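Local coordinates for protein galactose-1-phosphate uridylyltransferase (Bacillus cereus, PDB 4QVU) that is of unknown function but has a HIT-like fold, binds zinc, and may act as a UDP-glucose:hexose-1-phosphate uridylyltransferase, at residues Phe60-Ile65 with Met124-Met129; His92-Gln97 with Phe208-Glu213; Phe102-Leu107 with Val132-Asn137; Phe169-Glu174 with Cys217-Arg222. All coordinates share one frame; numbering follows the deposited sequence.

Contact 1. Residues Phe60-Ile65 with Met124-Met129; sequences FQTVLI and MQIIGM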
# COMPACT_ATOMS: atom_id res chain seq x y z
N PHE A 60 19.08 18.17 -19.00
CA PHE A 60 18.92 18.76 -20.33
C PHE A 60 17.45 18.66 -20.68
O PHE A 60 16.96 17.57 -20.97
CB PHE A 60 19.85 18.06 -21.34
CG PHE A 60 19.78 18.51 -22.79
CD1 PHE A 60 20.30 19.74 -23.18
CD2 PHE A 60 19.28 17.66 -23.77
CE1 PHE A 60 20.26 20.14 -24.52
CE2 PHE A 60 19.25 18.06 -25.11
CZ PHE A 60 19.74 19.29 -25.48
N GLN A 61 16.72 19.77 -20.53
CA GLN A 61 15.27 19.78 -20.73
C GLN A 61 14.91 20.18 -22.15
O GLN A 61 15.47 21.14 -22.69
CB GLN A 61 14.60 20.74 -19.73
CG GLN A 61 14.74 20.30 -18.27
CD GLN A 61 14.23 21.35 -17.32
OE1 GLN A 61 15.00 21.98 -16.61
NE2 GLN A 61 12.92 21.56 -17.31
N THR A 62 14.00 19.40 -22.76
CA THR A 62 13.55 19.64 -24.13
C THR A 62 12.03 19.52 -24.22
O THR A 62 11.41 18.86 -23.38
CB THR A 62 14.24 18.70 -25.14
OG1 THR A 62 13.64 17.41 -25.09
CG2 THR A 62 15.75 18.61 -24.98
N VAL A 63 11.43 20.16 -25.23
CA VAL A 63 9.99 20.15 -25.49
C VAL A 63 9.74 19.61 -26.91
O VAL A 63 10.45 19.98 -27.85
CB VAL A 63 9.38 21.57 -25.28
CG1 VAL A 63 7.91 21.62 -25.68
CG2 VAL A 63 9.55 22.04 -23.84
N LEU A 64 8.72 18.75 -27.06
CA LEU A 64 8.37 18.16 -28.34
C LEU A 64 6.95 18.59 -28.76
O LEU A 64 5.97 18.06 -28.25
CB LEU A 64 8.49 16.62 -28.25
CG LEU A 64 8.67 15.86 -29.56
CD1 LEU A 64 9.50 14.60 -29.35
CD2 LEU A 64 7.33 15.52 -30.20
N ILE A 65 6.85 19.56 -29.68
CA ILE A 65 5.58 20.06 -30.21
C ILE A 65 5.07 19.02 -31.22
O ILE A 65 5.79 18.66 -32.14
CB ILE A 65 5.73 21.50 -30.81
CG1 ILE A 65 5.95 22.55 -29.70
CG2 ILE A 65 4.52 21.91 -31.65
CD1 ILE A 65 7.35 22.68 -29.20
N MSE A 124 4.94 17.11 -25.77
CA MSE A 124 5.58 16.09 -24.95
C MSE A 124 6.90 16.63 -24.43
O MSE A 124 7.31 17.73 -24.84
CB MSE A 124 5.80 14.77 -25.70
CG MSE A 124 4.53 14.10 -26.18
SE MSE A 124 4.87 12.36 -26.98
CE MSE A 124 5.07 11.38 -25.37
N GLN A 125 7.58 15.88 -23.55
CA GLN A 125 8.85 16.31 -23.01
C GLN A 125 9.86 15.19 -22.94
O GLN A 125 9.52 14.06 -22.59
CB GLN A 125 8.68 16.90 -21.60
CG GLN A 125 8.01 18.26 -21.56
CD GLN A 125 7.78 18.72 -20.15
OE1 GLN A 125 6.64 18.87 -19.72
NE2 GLN A 125 8.85 18.91 -19.39
N ILE A 126 11.11 15.53 -23.28
CA ILE A 126 12.29 14.67 -23.20
C ILE A 126 13.28 15.39 -22.26
O ILE A 126 13.69 16.52 -22.56
CB ILE A 126 12.89 14.29 -24.58
CG1 ILE A 126 11.90 13.44 -25.41
CG2 ILE A 126 14.21 13.54 -24.40
CD1 ILE A 126 12.21 13.27 -26.95
N ILE A 127 13.59 14.75 -21.12
CA ILE A 127 14.51 15.30 -20.12
C ILE A 127 15.67 14.32 -19.93
O ILE A 127 15.47 13.19 -19.49
CB ILE A 127 13.78 15.60 -18.77
CG1 ILE A 127 12.54 16.49 -18.98
CG2 ILE A 127 14.77 16.22 -17.75
CD1 ILE A 127 11.63 16.56 -17.83
N GLY A 128 16.86 14.78 -20.29
CA GLY A 128 18.10 14.04 -20.11
C GLY A 128 18.61 14.35 -18.71
O GLY A 128 18.68 15.52 -18.33
N MSE A 129 18.89 13.31 -17.92
CA MSE A 129 19.33 13.52 -16.54
C MSE A 129 20.72 12.93 -16.34
O MSE A 129 20.94 11.73 -16.59
CB MSE A 129 18.32 12.92 -15.56
CG MSE A 129 16.93 13.52 -15.71
SE MSE A 129 15.66 12.89 -14.43
CE MSE A 129 15.77 10.96 -14.81
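This is an antiparallel pair of neighbouring strands in the large sheet of the HIT-like fold, 59-65 running against 123-129. Phe60, Thr62 and Leu64 form hydrogen-bonded pairs with Gly128, Ile126 and Met124; Gln61-Ile127 and Val63-Gln125 are the non-hydrogen-bonded pairs between them. The bonds at both ends are short, with Phe60 N to Gly128 O at 2.8 Å and Leu64 N to Met124 O at 2.8 Å. In the middle Ile126 N reaches Thr62 O only weakly, at 3.3 Å. Thr62 adds a second bond here: its OG1, set between the backbone N and the carbonyl carbon (chi1 77°), bonds to a lone pair of Ile126 O at 2.7 Å. Thr62 N meets the same oxygen nearly along the C=O axis, at 2.9 Å. On the face of Thr62, Leu64 and Ile126 cross obliquely, CD1 to CD1 3.9 Å, and Leu64 also packs on helix 79-97. On the other face Gln61 CG runs alongside Ile127 CG2, and its OE1 accepts from Thr55 N and Leu56 N. Trp48 NE1 also hydrogen-bonds to Thr62 OG1, so one buried threonine hydroxyl ties strand 46-50 to the carbonyl of Ile126, two strands across.

Contact 2. Residues His92-Gln97 with Phe208-Glu213; sequences HWLNLQ and FYYLNE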
# COMPACT_ATOMS: atom_id res chain seq x y z
N HIS A 92 14.07 9.71 -30.78
CA HIS A 92 14.91 10.75 -30.19
C HIS A 92 15.14 10.50 -28.70
O HIS A 92 16.21 10.85 -28.21
CB HIS A 92 14.31 12.13 -30.43
CG HIS A 92 14.38 12.51 -31.88
ND1 HIS A 92 15.60 12.74 -32.50
CD2 HIS A 92 13.39 12.61 -32.80
CE1 HIS A 92 15.31 12.98 -33.77
NE2 HIS A 92 14.00 12.93 -33.99
N TRP A 93 14.20 9.85 -28.01
CA TRP A 93 14.33 9.48 -26.60
C TRP A 93 15.43 8.42 -26.42
O TRP A 93 16.31 8.59 -25.58
CB TRP A 93 12.97 8.95 -26.07
CG TRP A 93 13.01 8.10 -24.83
CD1 TRP A 93 13.53 8.45 -23.61
CD2 TRP A 93 12.30 6.87 -24.62
NE1 TRP A 93 13.30 7.44 -22.70
CE2 TRP A 93 12.51 6.49 -23.27
CE3 TRP A 93 11.51 6.04 -25.45
CZ2 TRP A 93 11.98 5.30 -22.74
CZ3 TRP A 93 10.99 4.87 -24.91
CH2 TRP A 93 11.22 4.52 -23.57
N LEU A 94 15.38 7.36 -27.23
CA LEU A 94 16.30 6.25 -27.12
C LEU A 94 17.70 6.63 -27.60
O LEU A 94 18.67 6.19 -26.98
CB LEU A 94 15.78 5.01 -27.88
CG LEU A 94 14.49 4.38 -27.30
CD1 LEU A 94 14.06 3.20 -28.10
CD2 LEU A 94 14.64 3.97 -25.85
N ASN A 95 17.82 7.49 -28.64
CA ASN A 95 19.12 7.92 -29.15
C ASN A 95 19.82 8.87 -28.19
O ASN A 95 21.05 8.83 -28.12
CB ASN A 95 19.01 8.57 -30.52
CG ASN A 95 18.74 7.60 -31.64
OD1 ASN A 95 19.32 6.50 -31.71
ND2 ASN A 95 17.91 8.01 -32.58
N LEU A 96 19.06 9.73 -27.46
CA LEU A 96 19.65 10.68 -26.51
C LEU A 96 20.23 9.94 -25.29
O LEU A 96 21.23 10.40 -24.72
CB LEU A 96 18.63 11.75 -26.05
CG LEU A 96 19.19 12.99 -25.31
CD1 LEU A 96 19.90 13.94 -26.28
CD2 LEU A 96 18.08 13.74 -24.60
N GLN A 97 19.64 8.78 -24.91
CA GLN A 97 20.09 7.96 -23.78
C GLN A 97 21.47 7.32 -24.09
O GLN A 97 22.23 7.06 -23.16
CB GLN A 97 19.05 6.88 -23.47
CG GLN A 97 19.17 6.28 -22.07
CD GLN A 97 17.85 5.86 -21.46
OE1 GLN A 97 17.63 6.01 -20.26
NE2 GLN A 97 16.91 5.38 -22.27
N PHE A 208 6.91 6.92 -20.48
CA PHE A 208 7.59 5.88 -21.23
C PHE A 208 8.74 5.35 -20.43
O PHE A 208 9.38 6.08 -19.67
CB PHE A 208 8.05 6.40 -22.60
CG PHE A 208 6.93 6.62 -23.58
CD1 PHE A 208 6.20 7.80 -23.58
CD2 PHE A 208 6.64 5.66 -24.55
CE1 PHE A 208 5.17 8.02 -24.51
CE2 PHE A 208 5.61 5.88 -25.49
CZ PHE A 208 4.89 7.06 -25.46
N TYR A 209 8.98 4.03 -20.57
CA TYR A 209 10.04 3.30 -19.88
C TYR A 209 10.70 2.30 -20.82
O TYR A 209 10.03 1.69 -21.66
CB TYR A 209 9.49 2.54 -18.64
CG TYR A 209 8.51 3.31 -17.78
CD1 TYR A 209 7.17 3.43 -18.14
CD2 TYR A 209 8.90 3.83 -16.54
CE1 TYR A 209 6.27 4.13 -17.36
CE2 TYR A 209 7.99 4.50 -15.72
CZ TYR A 209 6.68 4.67 -16.15
OH TYR A 209 5.76 5.32 -15.36
N TYR A 210 12.03 2.14 -20.68
CA TYR A 210 12.80 1.12 -21.37
C TYR A 210 13.32 0.22 -20.26
O TYR A 210 14.28 0.58 -19.57
CB TYR A 210 13.90 1.70 -22.30
CG TYR A 210 14.64 0.60 -23.06
CD1 TYR A 210 14.11 0.05 -24.22
CD2 TYR A 210 15.83 0.07 -22.56
CE1 TYR A 210 14.76 -0.98 -24.89
CE2 TYR A 210 16.48 -0.97 -23.22
CZ TYR A 210 15.95 -1.49 -24.38
OH TYR A 210 16.58 -2.52 -25.03
N LEU A 211 12.58 -0.87 -20.01
CA LEU A 211 12.82 -1.82 -18.92
C LEU A 211 12.82 -3.25 -19.43
O LEU A 211 11.96 -3.60 -20.23
CB LEU A 211 11.69 -1.63 -17.87
CG LEU A 211 11.72 -2.51 -16.60
CD1 LEU A 211 12.91 -2.15 -15.69
CD2 LEU A 211 10.45 -2.36 -15.81
N ASN A 212 13.79 -4.08 -18.97
CA ASN A 212 13.95 -5.50 -19.33
C ASN A 212 13.82 -5.72 -20.86
O ASN A 212 13.15 -6.66 -21.31
CB ASN A 212 12.92 -6.38 -18.57
CG ASN A 212 12.95 -6.28 -17.06
OD1 ASN A 212 11.91 -6.31 -16.39
ND2 ASN A 212 14.13 -6.19 -16.47
N GLU A 213 14.45 -4.82 -21.65
CA GLU A 213 14.50 -4.80 -23.12
C GLU A 213 13.08 -4.69 -23.74
O GLU A 213 12.84 -5.18 -24.84
CB GLU A 213 15.25 -6.03 -23.66
CG GLU A 213 16.73 -6.04 -23.31
CD GLU A 213 17.48 -7.28 -23.75
OE1 GLU A 213 17.53 -7.55 -24.98
OE2 GLU A 213 18.06 -7.96 -22.88
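The six-membered ring of Trp93 does most of the work here, pushing its far end against strand 203-211. Phe208 CB sits over one face of that ring, 4.0 Å from the centroid, a CH-pi contact whose nearest carbon is Trp93 CH2. The phenyl of Phe208 then turns its edge to the same indole face, an edge-to-face pair with centroids 6.0 Å apart and planes at 60°. The rim of the indole faces the backbone: Trp93 CH2 is 3.6 Å from Tyr209 C, close to the ring plane. Beyond it, Tyr210 CB lies 4.1 Å from Trp93 CH2. Leu94 lies over the opposite face of the indole with its CD2, and the same methyl touches Tyr210 CD1 at 4.3 Å.

Trp93 reaches this far because its CG is anti to the backbone N (chi1 160°), throwing the ring out from the helix; the axes of 92-97 and 208-211 pass 10.7 Å apart. One shell further out, Trp93 NE1 is hydrogen-bonded to Val105 O, and Gln97 OE1 takes the N-H of Val105 beside it. On the strand, Tyr210 N donates to Tyr134 OH, while Phe208 O accepts from the hydroxyl of Tyr232 of a second subunit.

The interface itself is therefore apolar and aromatic. The indole's one polar atom is satisfied along a different edge, so apolar and CH-pi packing probably holds this end of helix 79-97 to strand 203-211, while the bond to Val105 O fixes how the indole is turned.

Contact 3. Residues Phe102-Leu107 with Val132-Asn137; sequences FTSVIL and VNYLDN. With NA (sodium ion), chain D; NA (sodium ion), chain B.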
# COMPACT_ATOMS: atom_id res chain seq x y z
N PHE A 102 24.46 11.29 -19.98
CA PHE A 102 23.26 11.03 -19.18
C PHE A 102 23.21 9.61 -18.63
O PHE A 102 23.51 8.65 -19.34
CB PHE A 102 21.98 11.28 -19.98
CG PHE A 102 21.89 12.61 -20.67
CD1 PHE A 102 21.78 13.79 -19.94
CD2 PHE A 102 21.88 12.69 -22.06
CE1 PHE A 102 21.70 15.02 -20.58
CE2 PHE A 102 21.80 13.93 -22.70
CZ PHE A 102 21.71 15.09 -21.96
N THR A 103 22.76 9.50 -17.36
CA THR A 103 22.51 8.25 -16.65
C THR A 103 21.24 7.63 -17.23
O THR A 103 21.19 6.43 -17.48
CB THR A 103 22.42 8.50 -15.13
OG1 THR A 103 23.64 9.11 -14.69
CG2 THR A 103 22.17 7.22 -14.33
N SER A 104 20.21 8.48 -17.47
CA SER A 104 18.93 8.09 -18.07
C SER A 104 18.25 9.30 -18.71
O SER A 104 18.60 10.45 -18.42
CB SER A 104 18.01 7.45 -17.03
OG SER A 104 17.43 8.41 -16.16
N VAL A 105 17.29 9.03 -19.61
CA VAL A 105 16.52 10.03 -20.33
C VAL A 105 15.03 9.67 -20.21
O VAL A 105 14.64 8.53 -20.49
CB VAL A 105 16.98 10.16 -21.81
CG1 VAL A 105 16.02 11.02 -22.63
CG2 VAL A 105 18.40 10.71 -21.91
N ILE A 106 14.21 10.63 -19.77
CA ILE A 106 12.77 10.48 -19.59
C ILE A 106 12.03 11.04 -20.80
O ILE A 106 12.37 12.12 -21.29
CB ILE A 106 12.32 11.21 -18.29
CG1 ILE A 106 12.68 10.38 -17.04
CG2 ILE A 106 10.83 11.54 -18.31
CD1 ILE A 106 12.31 11.03 -15.70
N LEU A 107 11.00 10.31 -21.24
CA LEU A 107 10.03 10.66 -22.28
C LEU A 107 8.64 10.55 -21.64
O LEU A 107 8.26 9.48 -21.15
CB LEU A 107 10.17 9.78 -23.54
CG LEU A 107 9.04 9.86 -24.60
CD1 LEU A 107 8.93 11.24 -25.24
CD2 LEU A 107 9.22 8.84 -25.67
N VAL A 132 20.49 10.99 -12.50
CA VAL A 132 19.31 10.25 -12.05
C VAL A 132 18.94 9.16 -13.06
O VAL A 132 18.93 9.40 -14.27
CB VAL A 132 18.10 11.19 -11.78
CG1 VAL A 132 16.88 10.42 -11.27
CG2 VAL A 132 18.46 12.29 -10.78
N ASN A 133 18.66 7.95 -12.54
CA ASN A 133 18.16 6.80 -13.29
C ASN A 133 16.66 6.69 -12.98
O ASN A 133 16.30 6.39 -11.84
CB ASN A 133 18.94 5.52 -12.94
CG ASN A 133 18.61 4.33 -13.80
OD1 ASN A 133 17.51 4.18 -14.35
ND2 ASN A 133 19.57 3.45 -13.94
N TYR A 134 15.80 6.99 -13.97
CA TYR A 134 14.34 7.04 -13.76
C TYR A 134 13.73 5.68 -13.36
O TYR A 134 12.61 5.67 -12.86
CB TYR A 134 13.61 7.57 -15.00
CG TYR A 134 13.61 6.66 -16.20
CD1 TYR A 134 12.63 5.69 -16.38
CD2 TYR A 134 14.54 6.84 -17.23
CE1 TYR A 134 12.61 4.87 -17.50
CE2 TYR A 134 14.52 6.02 -18.36
CZ TYR A 134 13.55 5.04 -18.49
OH TYR A 134 13.52 4.24 -19.61
N LEU A 135 14.45 4.57 -13.56
CA LEU A 135 13.95 3.24 -13.21
C LEU A 135 14.15 2.92 -11.73
O LEU A 135 13.46 2.04 -11.20
CB LEU A 135 14.64 2.16 -14.06
CG LEU A 135 14.25 2.07 -15.53
CD1 LEU A 135 15.14 1.08 -16.25
CD2 LEU A 135 12.78 1.68 -15.70
N ASP A 136 15.08 3.64 -11.06
CA ASP A 136 15.45 3.41 -9.66
C ASP A 136 14.27 3.11 -8.73
O ASP A 136 14.29 2.07 -8.08
CB ASP A 136 16.22 4.60 -9.08
CG ASP A 136 17.67 4.64 -9.48
OD1 ASP A 136 18.12 3.73 -10.21
OD2 ASP A 136 18.38 5.58 -9.04
N ASN A 137 13.25 3.99 -8.68
CA ASN A 137 12.13 3.87 -7.74
C ASN A 137 10.85 3.31 -8.36
O ASN A 137 9.78 3.48 -7.79
CB ASN A 137 11.82 5.24 -7.13
CG ASN A 137 12.99 5.88 -6.43
OD1 ASN A 137 13.83 5.21 -5.82
ND2 ASN A 137 13.06 7.19 -6.51
NA NA D . 13.49 -0.27 -10.82
NA NA B . 15.82 0.91 -6.92
O HOH W 1 12.63 -2.16 -12.34
O HOH W 2 16.71 2.80 -5.42
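Strand 104-111 enters the sheet through a classic beta bulge, Thr103 and Ser104 both facing Met129, and the loop 132-137 turns beside it in a type I turn from Asn133 to Asp136. Ser104 carries the polar part of the contact. Its OG stands between the backbone N and the carbonyl carbon (chi1 76°), where it donates to a lone pair of Val132 O at 2.6 Å. Ser104 OG in turn accepts from Tyr134 N at 3.1 Å, so one hydroxyl links the carbonyl before Asn133 to the N-H after it. Tyr134 takes the equally crowded position (chi1 69°), which sends its ring across the strand with CD2 close to Ser104 OG, at the ring edge. Ile106, with CG1 anti to the carbonyl carbon, slides past it in the opposite direction, CG1 lying 3.6 Å from Tyr134 CB. Tyr232 of a second subunit packs against both. Thr103 crosses Asn133 at about a right angle, CG2 to CB 3.9 Å, while its hydroxyl is held by Lys130 O.

Asn133 turns its amide down the loop (chi1 -172°), and OD1 accepts from Leu135 N at 3.2 Å, an Asx turn. The carbonyls that follow bind sodium between subunits. One ion takes Leu135 O, Val138 O and a water together with Asp136 O of a third subunit; the other takes Leu135 O and Val138 O of that third subunit, a water, and Asp136 O at 2.2 Å from the sodium.

Contact 4. Residues Phe169-Glu174 with Cys217-Arg222; sequences FNIIIE and CKVVPR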
# COMPACT_ATOMS: atom_id res chain seq x y z
N PHE A 169 -2.77 2.37 -16.93
CA PHE A 169 -2.85 1.48 -18.08
C PHE A 169 -1.45 1.28 -18.65
O PHE A 169 -0.79 2.25 -19.02
CB PHE A 169 -3.81 2.02 -19.15
CG PHE A 169 -5.20 2.35 -18.67
CD1 PHE A 169 -6.14 1.34 -18.45
CD2 PHE A 169 -5.60 3.66 -18.48
CE1 PHE A 169 -7.43 1.64 -18.02
CE2 PHE A 169 -6.90 3.97 -18.07
CZ PHE A 169 -7.81 2.95 -17.85
N ASN A 170 -0.98 0.03 -18.67
CA ASN A 170 0.36 -0.32 -19.15
C ASN A 170 0.26 -0.97 -20.51
O ASN A 170 -0.45 -1.95 -20.68
CB ASN A 170 1.07 -1.23 -18.15
CG ASN A 170 1.09 -0.67 -16.75
OD1 ASN A 170 1.72 0.36 -16.47
ND2 ASN A 170 0.35 -1.29 -15.85
N ILE A 171 0.95 -0.37 -21.48
CA ILE A 171 1.03 -0.85 -22.85
C ILE A 171 2.47 -1.28 -23.07
O ILE A 171 3.38 -0.44 -23.02
CB ILE A 171 0.54 0.21 -23.86
CG1 ILE A 171 -0.77 0.88 -23.40
CG2 ILE A 171 0.40 -0.42 -25.23
CD1 ILE A 171 -1.20 2.05 -24.22
N ILE A 172 2.70 -2.60 -23.24
CA ILE A 172 4.05 -3.17 -23.38
C ILE A 172 4.24 -3.81 -24.76
O ILE A 172 3.39 -4.58 -25.20
CB ILE A 172 4.35 -4.22 -22.24
CG1 ILE A 172 3.94 -3.73 -20.82
CG2 ILE A 172 5.79 -4.73 -22.26
CD1 ILE A 172 2.61 -4.21 -20.33
N ILE A 173 5.39 -3.53 -25.41
CA ILE A 173 5.86 -4.16 -26.65
C ILE A 173 7.24 -4.76 -26.34
O ILE A 173 7.96 -4.22 -25.50
CB ILE A 173 5.88 -3.27 -27.94
CG1 ILE A 173 6.77 -2.00 -27.77
CG2 ILE A 173 4.46 -2.94 -28.39
CD1 ILE A 173 7.07 -1.23 -29.05
N GLU A 174 7.57 -5.89 -26.97
CA GLU A 174 8.83 -6.59 -26.71
C GLU A 174 9.85 -6.32 -27.83
O GLU A 174 11.05 -6.50 -27.61
CB GLU A 174 8.57 -8.10 -26.56
CG GLU A 174 9.56 -8.81 -25.66
CD GLU A 174 9.07 -10.16 -25.17
OE1 GLU A 174 8.18 -10.19 -24.28
OE2 GLU A 174 9.58 -11.19 -25.66
N CYS A 217 4.55 2.03 -22.18
CA CYS A 217 3.89 3.31 -22.04
C CYS A 217 2.82 3.18 -20.98
O CYS A 217 1.85 2.43 -21.15
CB CYS A 217 3.32 3.85 -23.34
SG CYS A 217 2.47 5.43 -23.14
N LYS A 218 2.99 3.91 -19.87
CA LYS A 218 2.00 3.94 -18.82
C LYS A 218 1.11 5.16 -19.05
O LYS A 218 1.61 6.29 -19.10
CB LYS A 218 2.65 3.93 -17.44
CG LYS A 218 1.66 3.83 -16.29
CD LYS A 218 2.33 3.89 -14.93
CE LYS A 218 3.00 2.61 -14.51
NZ LYS A 218 2.01 1.57 -14.10
N VAL A 219 -0.19 4.91 -19.29
CA VAL A 219 -1.24 5.91 -19.51
C VAL A 219 -1.94 6.08 -18.17
O VAL A 219 -2.48 5.10 -17.64
CB VAL A 219 -2.23 5.55 -20.66
CG1 VAL A 219 -3.07 6.76 -21.05
CG2 VAL A 219 -1.50 5.00 -21.89
N VAL A 220 -1.88 7.29 -17.58
CA VAL A 220 -2.42 7.54 -16.25
C VAL A 220 -3.50 8.65 -16.28
O VAL A 220 -3.15 9.82 -16.47
CB VAL A 220 -1.28 7.93 -15.25
CG1 VAL A 220 -1.80 8.06 -13.81
CG2 VAL A 220 -0.11 6.95 -15.30
N PRO A 221 -4.81 8.33 -16.04
CA PRO A 221 -5.81 9.40 -15.93
C PRO A 221 -5.52 10.29 -14.71
O PRO A 221 -5.01 9.82 -13.69
CB PRO A 221 -7.13 8.65 -15.76
CG PRO A 221 -6.84 7.23 -16.11
CD PRO A 221 -5.41 7.02 -15.76
N ARG A 222 -5.77 11.59 -14.86
CA ARG A 222 -5.54 12.57 -13.82
C ARG A 222 -6.83 13.33 -13.59
O ARG A 222 -7.45 13.84 -14.53
CB ARG A 222 -4.36 13.49 -14.19
CG ARG A 222 -3.00 12.80 -14.39
CD ARG A 222 -2.34 12.22 -13.13
NE ARG A 222 -2.15 13.23 -12.09
CZ ARG A 222 -1.05 13.96 -11.93
NH1 ARG A 222 -0.00 13.78 -12.72
NH2 ARG A 222 -0.98 14.86 -10.96
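The segments 169-173 and 217-222 run antiparallel, axes 4.7 Å apart at 162°, with Phe169-Val219 and Ile171-Cys217 as hydrogen-bonded pairs and Asn170-Lys218 as the non-hydrogen-bonded pair between. Phe169 N meets Val219 O at 2.8 Å along an almost straight line (173°), and Val219 N returns a bond to Phe169 O at 2.7 Å. Asn170 and Lys218 lie side by side on one face. The lysine starts out extended, then bends at its last two torsions so that NZ curls back to a lone pair of Asn170 OD1, 2.7 Å away. That buried ammonium is also gripped by Asn142 O and by a salt bridge to Glu168, which probably offsets its charge. Asn170 ND2 is taken by Ser159 OG and Asn157 OD1, which leaves the amide little freedom to flip. The other face is apolar: the side chains of Ile171 and Val219 cross obliquely, CD1 to CG2 3.8 Å, and those of Phe169 and Pro221 at about a right angle, CE2 to CG 3.8 Å. Helix 179-195 lies over this side, with Leu182 and Tyr185 on Ile171, Thr189 on Phe169 and Ile193 on Val219, while strands 154-159 and 203-211 flank the pair in the sheet.

In the fold
All four contacts reach one antiparallel sheet, in the order 59-65, 123-129, 104-111, 203-211, 214-222, 169-173 across its middle. Contacts 1 and 4 are strand pairs at the two ends of that run, their centres 19 Å apart and without touching. Contacts 2 and 3 have centres only 9 Å apart; contact 2 touches both 1 and 4, contact 3 touches 1 and 2. Along the chain, contact 1 crosses contacts 2 and 3, and contact 2 crosses contact 4. Contact 2 pairs the N-terminal with the C-terminal DUF4931 region, and contact 3 ties strand 104-111 to the loop leading from one to the other. All four lie within reach of the second subunit, contact 1 only through Met129.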